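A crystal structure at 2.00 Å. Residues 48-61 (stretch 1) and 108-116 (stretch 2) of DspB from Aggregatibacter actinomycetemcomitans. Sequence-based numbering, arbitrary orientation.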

ATOM      1  N   ASN A  48      -6.479  -2.169 -14.127  1.00 10.07           N
ATOM      2  CA  ASN A  48      -5.345  -3.019 -14.424  1.00 10.42           C
ATOM      3  C   ASN A  48      -4.377  -3.387 -13.294  1.00  9.48           C
ATOM      4  O   ASN A  48      -3.401  -4.068 -13.572  1.00  9.67           O
ATOM      5  CB  ASN A  48      -4.589  -2.479 -15.616  1.00 12.47           C
ATOM      6  CG  ASN A  48      -4.291  -1.080 -15.448  1.00 15.20           C
ATOM      7  OD1 ASN A  48      -4.047  -0.644 -14.330  1.00 15.62           O
ATOM      8  ND2 ASN A  48      -4.369  -0.327 -16.529  1.00 18.86           N
ATOM      9  N   PHE A  49      -4.661  -2.997 -12.047  1.00  7.66           N
ATOM     10  CA  PHE A  49      -3.819  -3.425 -10.941  1.00  7.45           C
ATOM     11  C   PHE A  49      -4.536  -3.651  -9.631  1.00  6.62           C
ATOM     12  O   PHE A  49      -5.590  -3.057  -9.332  1.00  4.95           O
ATOM     13  CB  PHE A  49      -2.573  -2.522 -10.777  1.00  7.19           C
ATOM     14  CG  PHE A  49      -2.833  -1.184 -10.141  1.00  6.04           C
ATOM     15  CD1 PHE A  49      -2.894  -1.072  -8.758  1.00  8.46           C
ATOM     16  CD2 PHE A  49      -2.910  -0.029 -10.905  1.00  8.22           C
ATOM     17  CE1 PHE A  49      -3.041   0.157  -8.132  1.00  9.02           C
ATOM     18  CE2 PHE A  49      -3.054   1.243 -10.306  1.00  9.43           C
ATOM     19  CZ  PHE A  49      -3.167   1.347  -8.935  1.00  9.83           C
ATOM     20  N   LEU A  50      -3.910  -4.537  -8.858  1.00  6.67           N
ATOM     21  CA  LEU A  50      -4.255  -4.785  -7.450  1.00  7.08           C
ATOM     22  C   LEU A  50      -2.958  -4.591  -6.617  1.00  6.86           C
ATOM     23  O   LEU A  50      -2.009  -5.379  -6.732  1.00  6.63           O
ATOM     24  CB  LEU A  50      -4.799  -6.213  -7.288  1.00  6.61           C
ATOM     25  CG  LEU A  50      -5.087  -6.653  -5.824  1.00  7.91           C
ATOM     26  CD1 LEU A  50      -6.041  -5.749  -5.127  1.00  9.55           C
ATOM     27  CD2 LEU A  50      -5.700  -8.061  -5.854  1.00 11.71           C
ATOM     28  N   HIS A  51      -2.937  -3.490  -5.878  1.00  6.15           N
ATOM     29  CA  HIS A  51      -1.895  -3.115  -4.921  1.00  6.17           C
ATOM     30  C   HIS A  51      -2.209  -3.787  -3.589  1.00  6.34           C
ATOM     31  O   HIS A  51      -3.186  -3.454  -2.879  1.00  5.81           O
ATOM     32  CB  HIS A  51      -1.849  -1.564  -4.915  1.00  5.90           C
ATOM     33  CG  HIS A  51      -1.004  -0.917  -3.841  1.00  6.20           C
ATOM     34  ND1 HIS A  51      -0.962   0.461  -3.697  1.00  6.72           N
ATOM     35  CD2 HIS A  51      -0.233  -1.424  -2.842  1.00  7.44           C
ATOM     36  CE1 HIS A  51      -0.199   0.768  -2.663  1.00  9.73           C
ATOM     37  NE2 HIS A  51       0.233  -0.353  -2.105  1.00  5.30           N
ATOM     38  N   LEU A  52      -1.386  -4.780  -3.269  1.00  7.04           N
ATOM     39  CA  LEU A  52      -1.621  -5.660  -2.122  1.00  7.27           C
ATOM     40  C   LEU A  52      -0.822  -5.221  -0.937  1.00  6.41           C
ATOM     41  O   LEU A  52       0.396  -5.484  -0.853  1.00  5.01           O
ATOM     42  CB  LEU A  52      -1.281  -7.097  -2.447  1.00  7.42           C
ATOM     43  CG  LEU A  52      -1.957  -8.132  -1.542  1.00 11.53           C
ATOM     44  CD1 LEU A  52      -3.499  -8.139  -1.742  1.00 15.23           C
ATOM     45  CD2 LEU A  52      -1.387  -9.530  -1.762  1.00 11.66           C
ATOM     46  N   HIS A  53      -1.523  -4.565  -0.004  1.00  5.73           N
ATOM     47  CA  HIS A  53      -0.922  -4.068   1.250  1.00  6.18           C
ATOM     48  C   HIS A  53      -1.057  -5.167   2.291  1.00  6.17           C
ATOM     49  O   HIS A  53      -2.004  -5.157   3.076  1.00  5.66           O
ATOM     50  CB  HIS A  53      -1.633  -2.761   1.666  1.00  5.93           C
ATOM     51  CG  HIS A  53      -0.988  -2.052   2.826  1.00  6.00           C
ATOM     52  ND1 HIS A  53      -0.070  -1.034   2.663  1.00  7.15           N
ATOM     53  CD2 HIS A  53      -1.146  -2.207   4.160  1.00  6.39           C
ATOM     54  CE1 HIS A  53       0.316  -0.605   3.856  1.00  8.07           C
ATOM     55  NE2 HIS A  53      -0.325  -1.302   4.783  1.00  5.57           N
ATOM     56  N   PHE A  54      -0.106  -6.109   2.281  1.00  5.34           N
ATOM     57  CA  PHE A  54      -0.144  -7.355   3.098  1.00  5.35           C
ATOM     58  C   PHE A  54       0.684  -7.305   4.378  1.00  6.70           C
ATOM     59  O   PHE A  54       0.656  -8.251   5.167  1.00  5.86           O
ATOM     60  CB  PHE A  54       0.291  -8.604   2.265  1.00  5.92           C
ATOM     61  CG  PHE A  54       1.704  -8.541   1.752  1.00  5.01           C
ATOM     62  CD1 PHE A  54       2.778  -8.913   2.555  1.00  3.86           C
ATOM     63  CD2 PHE A  54       1.961  -8.102   0.481  1.00  4.27           C
ATOM     64  CE1 PHE A  54       4.055  -8.810   2.095  1.00  7.87           C
ATOM     65  CE2 PHE A  54       3.245  -8.007   0.031  1.00  7.99           C
ATOM     66  CZ  PHE A  54       4.291  -8.374   0.838  1.00  7.79           C
ATOM     67  N   SER A  55       1.411  -6.196   4.584  1.00  6.64           N
ATOM     68  CA  SER A  55       2.333  -6.083   5.710  1.00  7.37           C
ATOM     69  C   SER A  55       2.104  -4.710   6.420  1.00  7.49           C
ATOM     70  O   SER A  55       2.174  -3.646   5.789  1.00  7.14           O
ATOM     71  CB  SER A  55       3.765  -6.221   5.222  1.00  7.26           C
ATOM     72  OG  SER A  55       4.706  -5.987   6.267  1.00 11.16           O
ATOM     73  N   ASP A  56       1.816  -4.755   7.716  1.00  7.28           N
ATOM     74  CA  ASP A  56       1.658  -3.524   8.494  1.00  8.46           C
ATOM     75  C   ASP A  56       1.922  -3.862   9.957  1.00  8.29           C
ATOM     76  O   ASP A  56       2.505  -4.890  10.243  1.00  7.94           O
ATOM     77  CB  ASP A  56       0.272  -2.869   8.266  1.00  7.99           C
ATOM     78  CG  ASP A  56       0.326  -1.338   8.312  1.00  8.28           C
ATOM     79  OD1 ASP A  56       0.595  -0.818   9.438  1.00  8.20           O
ATOM     80  OD2 ASP A  56       0.143  -0.634   7.236  1.00  8.07           O
ATOM     81  N   HIS A  57       1.481  -3.031  10.892  1.00  8.96           N
ATOM     82  CA  HIS A  57       1.713  -3.322  12.294  1.00  8.57           C
ATOM     83  C   HIS A  57       1.016  -4.587  12.796  1.00  8.90           C
ATOM     84  O   HIS A  57       1.612  -5.366  13.528  1.00  8.43           O
ATOM     85  CB  HIS A  57       1.250  -2.170  13.179  1.00  9.60           C
ATOM     86  CG  HIS A  57       1.914  -0.876  12.892  1.00  7.13           C
ATOM     87  ND1 HIS A  57       3.251  -0.668  13.136  1.00  9.66           N
ATOM     88  CD2 HIS A  57       1.410   0.315  12.500  1.00  7.82           C
ATOM     89  CE1 HIS A  57       3.549   0.591  12.877  1.00 10.40           C
ATOM     90  NE2 HIS A  57       2.452   1.216  12.502  1.00  8.40           N
ATOM     91  N   GLU A  58      -0.189  -4.836  12.309  1.00  9.86           N
ATOM     92  CA  GLU A  58      -1.061  -5.825  12.895  1.00 10.18           C
ATOM     93  C   GLU A  58      -0.761  -7.236  12.366  1.00  9.90           C
ATOM     94  O   GLU A  58      -0.995  -8.222  13.082  1.00  9.28           O
ATOM     95  CB  GLU A  58      -2.527  -5.481  12.609  1.00 10.72           C
ATOM     96  CG  GLU A  58      -3.068  -4.224  13.302  1.00 12.26           C
ATOM     97  CD  GLU A  58      -2.687  -2.943  12.609  1.00 12.34           C
ATOM     98  OE1 GLU A  58      -1.925  -2.962  11.631  1.00 12.28           O
ATOM     99  OE2 GLU A  58      -3.149  -1.887  13.053  1.00 14.61           O
ATOM    100  N   ASN A  59      -0.266  -7.335  11.128  1.00  9.37           N
ATOM    101  CA  ASN A  59       0.026  -8.633  10.545  1.00  8.58           C
ATOM    102  C   ASN A  59       0.917  -8.554   9.299  1.00  9.16           C
ATOM    103  O   ASN A  59       1.086  -7.484   8.705  1.00  8.68           O
ATOM    104  CB  ASN A  59      -1.302  -9.322  10.193  1.00  8.58           C
ATOM    105  CG  ASN A  59      -1.163 -10.814   9.892  1.00  7.19           C
ATOM    106  OD1 ASN A  59      -0.244 -11.501  10.357  1.00  7.41           O
ATOM    107  ND2 ASN A  59      -2.121 -11.329   9.161  1.00  4.15           N
ATOM    108  N   TYR A  60       1.528  -9.703   8.982  1.00  8.94           N
ATOM    109  CA  TYR A  60       2.260  -9.941   7.741  1.00  8.51           C
ATOM    110  C   TYR A  60       1.489 -11.130   7.147  1.00  8.51           C
ATOM    111  O   TYR A  60       1.616 -12.259   7.629  1.00  8.12           O
ATOM    112  CB  TYR A  60       3.733 -10.356   8.047  1.00  7.97           C
ATOM    113  CG  TYR A  60       4.564 -10.569   6.825  1.00  7.73           C
ATOM    114  CD1 TYR A  60       5.201  -9.492   6.215  1.00  7.02           C
ATOM    115  CD2 TYR A  60       4.664 -11.830   6.228  1.00  9.18           C
ATOM    116  CE1 TYR A  60       5.964  -9.663   5.051  1.00  7.35           C
ATOM    117  CE2 TYR A  60       5.397 -12.020   5.050  1.00  9.81           C
ATOM    118  CZ  TYR A  60       6.064 -10.904   4.482  1.00  9.86           C
ATOM    119  OH  TYR A  60       6.769 -11.012   3.336  1.00 10.56           O
ATOM    120  N   ALA A  61       0.716 -10.877   6.099  1.00  8.02           N
ATOM    121  CA  ALA A  61      -0.360 -11.769   5.709  1.00  8.14           C
ATOM    122  C   ALA A  61      -0.055 -12.751   4.566  1.00  7.84           C
ATOM    123  O   ALA A  61      -0.986 -13.239   3.917  1.00  8.61           O
ATOM    124  CB  ALA A  61      -1.581 -10.950   5.357  1.00  8.14           C
ATOM    125  N   GLY A 108      -5.502  -9.980 -16.730  1.00 11.75           N
ATOM    126  CA  GLY A 108      -4.745  -8.813 -17.111  1.00 11.37           C
ATOM    127  C   GLY A 108      -4.548  -7.844 -15.955  1.00 10.29           C
ATOM    128  O   GLY A 108      -4.345  -6.655 -16.184  1.00 10.71           O
ATOM    129  N   ILE A 109      -4.658  -8.345 -14.728  1.00  9.28           N
ATOM    130  CA  ILE A 109      -4.475  -7.531 -13.524  1.00  9.15           C
ATOM    131  C   ILE A 109      -3.093  -7.771 -12.911  1.00  8.24           C
ATOM    132  O   ILE A 109      -2.776  -8.869 -12.438  1.00  9.79           O
ATOM    133  CB  ILE A 109      -5.614  -7.777 -12.467  1.00  9.56           C
ATOM    134  CG1 ILE A 109      -7.007  -7.614 -13.132  1.00  9.49           C
ATOM    135  CG2 ILE A 109      -5.450  -6.841 -11.285  1.00  7.39           C
ATOM    136  CD1 ILE A 109      -7.174  -6.335 -13.873  1.00  7.57           C
ATOM    137  N   GLU A 110      -2.286  -6.734 -12.971  1.00  7.61           N
ATOM    138  CA  GLU A 110      -1.008  -6.662 -12.296  1.00  7.36           C
ATOM    139  C   GLU A 110      -1.160  -6.691 -10.775  1.00  6.75           C
ATOM    140  O   GLU A 110      -2.035  -6.041 -10.208  1.00  6.77           O
ATOM    141  CB  GLU A 110      -0.295  -5.356 -12.662  1.00  7.36           C
ATOM    142  CG  GLU A 110       1.140  -5.309 -12.149  1.00  7.36           C
ATOM    143  CD  GLU A 110       1.813  -3.965 -12.251  1.00  5.56           C
ATOM    144  OE1 GLU A 110       1.202  -2.963 -12.651  1.00  9.39           O
ATOM    145  OE2 GLU A 110       3.001  -3.941 -11.917  1.00  7.75           O
ATOM    146  N   LEU A 111      -0.322  -7.478 -10.123  1.00  7.08           N
ATOM    147  CA  LEU A 111      -0.240  -7.523  -8.649  1.00  6.14           C
ATOM    148  C   LEU A 111       0.948  -6.667  -8.222  1.00  6.15           C
ATOM    149  O   LEU A 111       2.065  -6.885  -8.679  1.00  6.74           O
ATOM    150  CB  LEU A 111      -0.054  -8.949  -8.195  1.00  6.92           C
ATOM    151  CG  LEU A 111      -1.190  -9.924  -8.620  1.00 10.29           C
ATOM    152  CD1 LEU A 111      -0.992 -11.359  -8.048  1.00  9.04           C
ATOM    153  CD2 LEU A 111      -2.529  -9.391  -8.155  1.00  9.32           C
ATOM    154  N   ILE A 112       0.706  -5.687  -7.365  1.00  5.25           N
ATOM    155  CA  ILE A 112       1.763  -4.853  -6.868  1.00  4.66           C
ATOM    156  C   ILE A 112       1.899  -5.140  -5.367  1.00  5.49           C
ATOM    157  O   ILE A 112       1.111  -4.652  -4.565  1.00  4.88           O
ATOM    158  CB  ILE A 112       1.526  -3.360  -7.151  1.00  4.46           C
ATOM    159  CG1 ILE A 112       1.256  -3.150  -8.647  1.00  4.92           C
ATOM    160  CG2 ILE A 112       2.673  -2.496  -6.564  1.00  4.89           C
ATOM    161  CD1 ILE A 112       0.847  -1.726  -9.081  1.00  5.00           C
ATOM    162  N   PRO A 113       2.926  -5.912  -4.982  1.00  6.42           N
ATOM    163  CA  PRO A 113       3.119  -6.102  -3.532  1.00  6.56           C
ATOM    164  C   PRO A 113       3.634  -4.830  -2.871  1.00  6.75           C
ATOM    165  O   PRO A 113       4.409  -4.104  -3.491  1.00  7.49           O
ATOM    166  CB  PRO A 113       4.149  -7.245  -3.451  1.00  6.36           C
ATOM    167  CG  PRO A 113       5.063  -6.994  -4.676  1.00  7.84           C
ATOM    168  CD  PRO A 113       3.969  -6.620  -5.770  1.00  7.73           C
ATOM    169  N   GLU A 114       3.226  -4.592  -1.613  1.00  7.11           N
ATOM    170  CA  GLU A 114       3.735  -3.509  -0.787  1.00  7.37           C
ATOM    171  C   GLU A 114       4.347  -4.070   0.462  1.00  7.63           C
ATOM    172  O   GLU A 114       3.638  -4.608   1.335  1.00  7.12           O
ATOM    173  CB  GLU A 114       2.666  -2.450  -0.386  1.00  7.47           C
ATOM    174  CG  GLU A 114       3.286  -1.265   0.364  1.00  8.72           C
ATOM    175  CD  GLU A 114       2.324  -0.225   0.914  1.00 10.59           C
ATOM    176  OE1 GLU A 114       1.128  -0.203   0.545  1.00  9.41           O
ATOM    177  OE2 GLU A 114       2.794   0.566   1.780  1.00  8.51           O
ATOM    178  N   LEU A 115       5.665  -3.894   0.574  1.00  7.71           N
ATOM    179  CA  LEU A 115       6.389  -4.220   1.787  1.00  7.39           C
ATOM    180  C   LEU A 115       6.729  -2.885   2.431  1.00  7.23           C
ATOM    181  O   LEU A 115       7.676  -2.243   2.047  1.00  6.56           O
ATOM    182  CB  LEU A 115       7.645  -5.042   1.436  1.00  7.60           C
ATOM    183  CG  LEU A 115       8.379  -5.712   2.593  1.00 10.62           C
ATOM    184  CD1 LEU A 115       7.538  -6.828   3.180  1.00  9.21           C
ATOM    185  CD2 LEU A 115       9.750  -6.216   2.137  1.00 11.09           C
ATOM    186  N   ASP A 116       5.897  -2.458   3.380  1.00  7.09           N
ATOM    187  CA  ASP A 116       5.980  -1.114   3.903  1.00  7.66           C
ATOM    188  C   ASP A 116       7.170  -1.009   4.891  1.00  7.27           C
ATOM    189  O   ASP A 116       7.496  -1.953   5.624  1.00  9.00           O
ATOM    190  CB  ASP A 116       4.650  -0.691   4.560  1.00  6.36           C
ATOM    191  CG  ASP A 116       4.494   0.814   4.678  1.00 10.15           C
ATOM    192  OD1 ASP A 116       5.506   1.553   4.512  1.00  9.74           O
ATOM    193  OD2 ASP A 116       3.342   1.247   4.985  1.00  5.24           O
TER
HETATM  194  O   HOH W   1      -2.025  -4.933 -15.931  1.00 19.43           O
HETATM  195  O   HOH W   2       1.830  -3.627   3.131  1.00  4.83           O
HETATM  196  O   HOH W   3       5.375  -3.510   6.350  1.00  7.82           O

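Two neighbouring strands of a parallel sheet are zipped together by backbone hydrogen bonds here, and the pairing is locked at its C-terminal end by a buried carboxylate that two histidines share. The strands run with their N-to-C directions 21° apart and keep a constant register, Phe49 beside Glu110, Leu50 beside Leu111, His51 beside Ile112, Leu52 beside Pro113.

The ladder follows the parallel rule, in which one residue bonds to the two that flank its partner. Leu50 N donates to Glu110 O and Leu50 O accepts from Ile112 N, both at 2.8 Å and nearly straight; Leu52 N then donates to Ile112 O at 2.8 Å, and Leu52 O accepts from Glu114 N at 3.1 Å. At the start, Glu110 N donates to Asn48 O at 3.0 Å. Pro113 has no amide proton to give, yet it costs this ladder nothing, because stretch 2 bonds to stretch 1 through Glu110, Ile112 and Glu114.

Alternation sorts the side chains. On the face of Leu50, Leu52, Leu111 and Pro113 the chemistry is apolar: Leu50 CB lies 4.0 Å from Leu111 CD2, and also meets Ile109 CG2 at 4.1 Å. The face of Phe49, His51, Glu110, Ile112 and Glu114 changes character along its length. At its start Phe49 lies beside Glu110, whose OE2 is bonded elsewhere in the structure, and Phe49 CD1 packs 3.8 Å from Ile112 CD1; the face turns polar where Glu114 reaches across in an extended t, t conformation. Glu114 OE1 accepts from His51 NE2 at 2.8 Å and from His53 ND1 at 2.6 Å, each histidine offering a nitrogen at its ring edge. His53 is held at its other nitrogen as well, with His53 NE2 donating to Asp56 OD2 at 2.6 Å. Both ring nitrogens of His53 donate, as expected of a positively charged imidazolium beside the carboxylates that its nitrogens meet. The ring also sits close to a less comfortable pair, Asp56 OD2 and Asp116 OD2, 4.3 Å apart.

Past His53, side chains and water take over; Phe54 CE2 reaches back to Pro113 CB at 3.7 Å, with the proline at the ring edge and Glu114 O over one face. Leu115 CD1 comes within 3.7 Å of Tyr60 CE1, at the edge of that ring. Water 2 bridges the backbones, accepting from Ser55 N at 3.0 Å and donating to Glu114 O at 2.7 Å; water 3 lies 2.6 Å from Ser55 OG and 2.7 Å from Asp116 O, linking the two stretches.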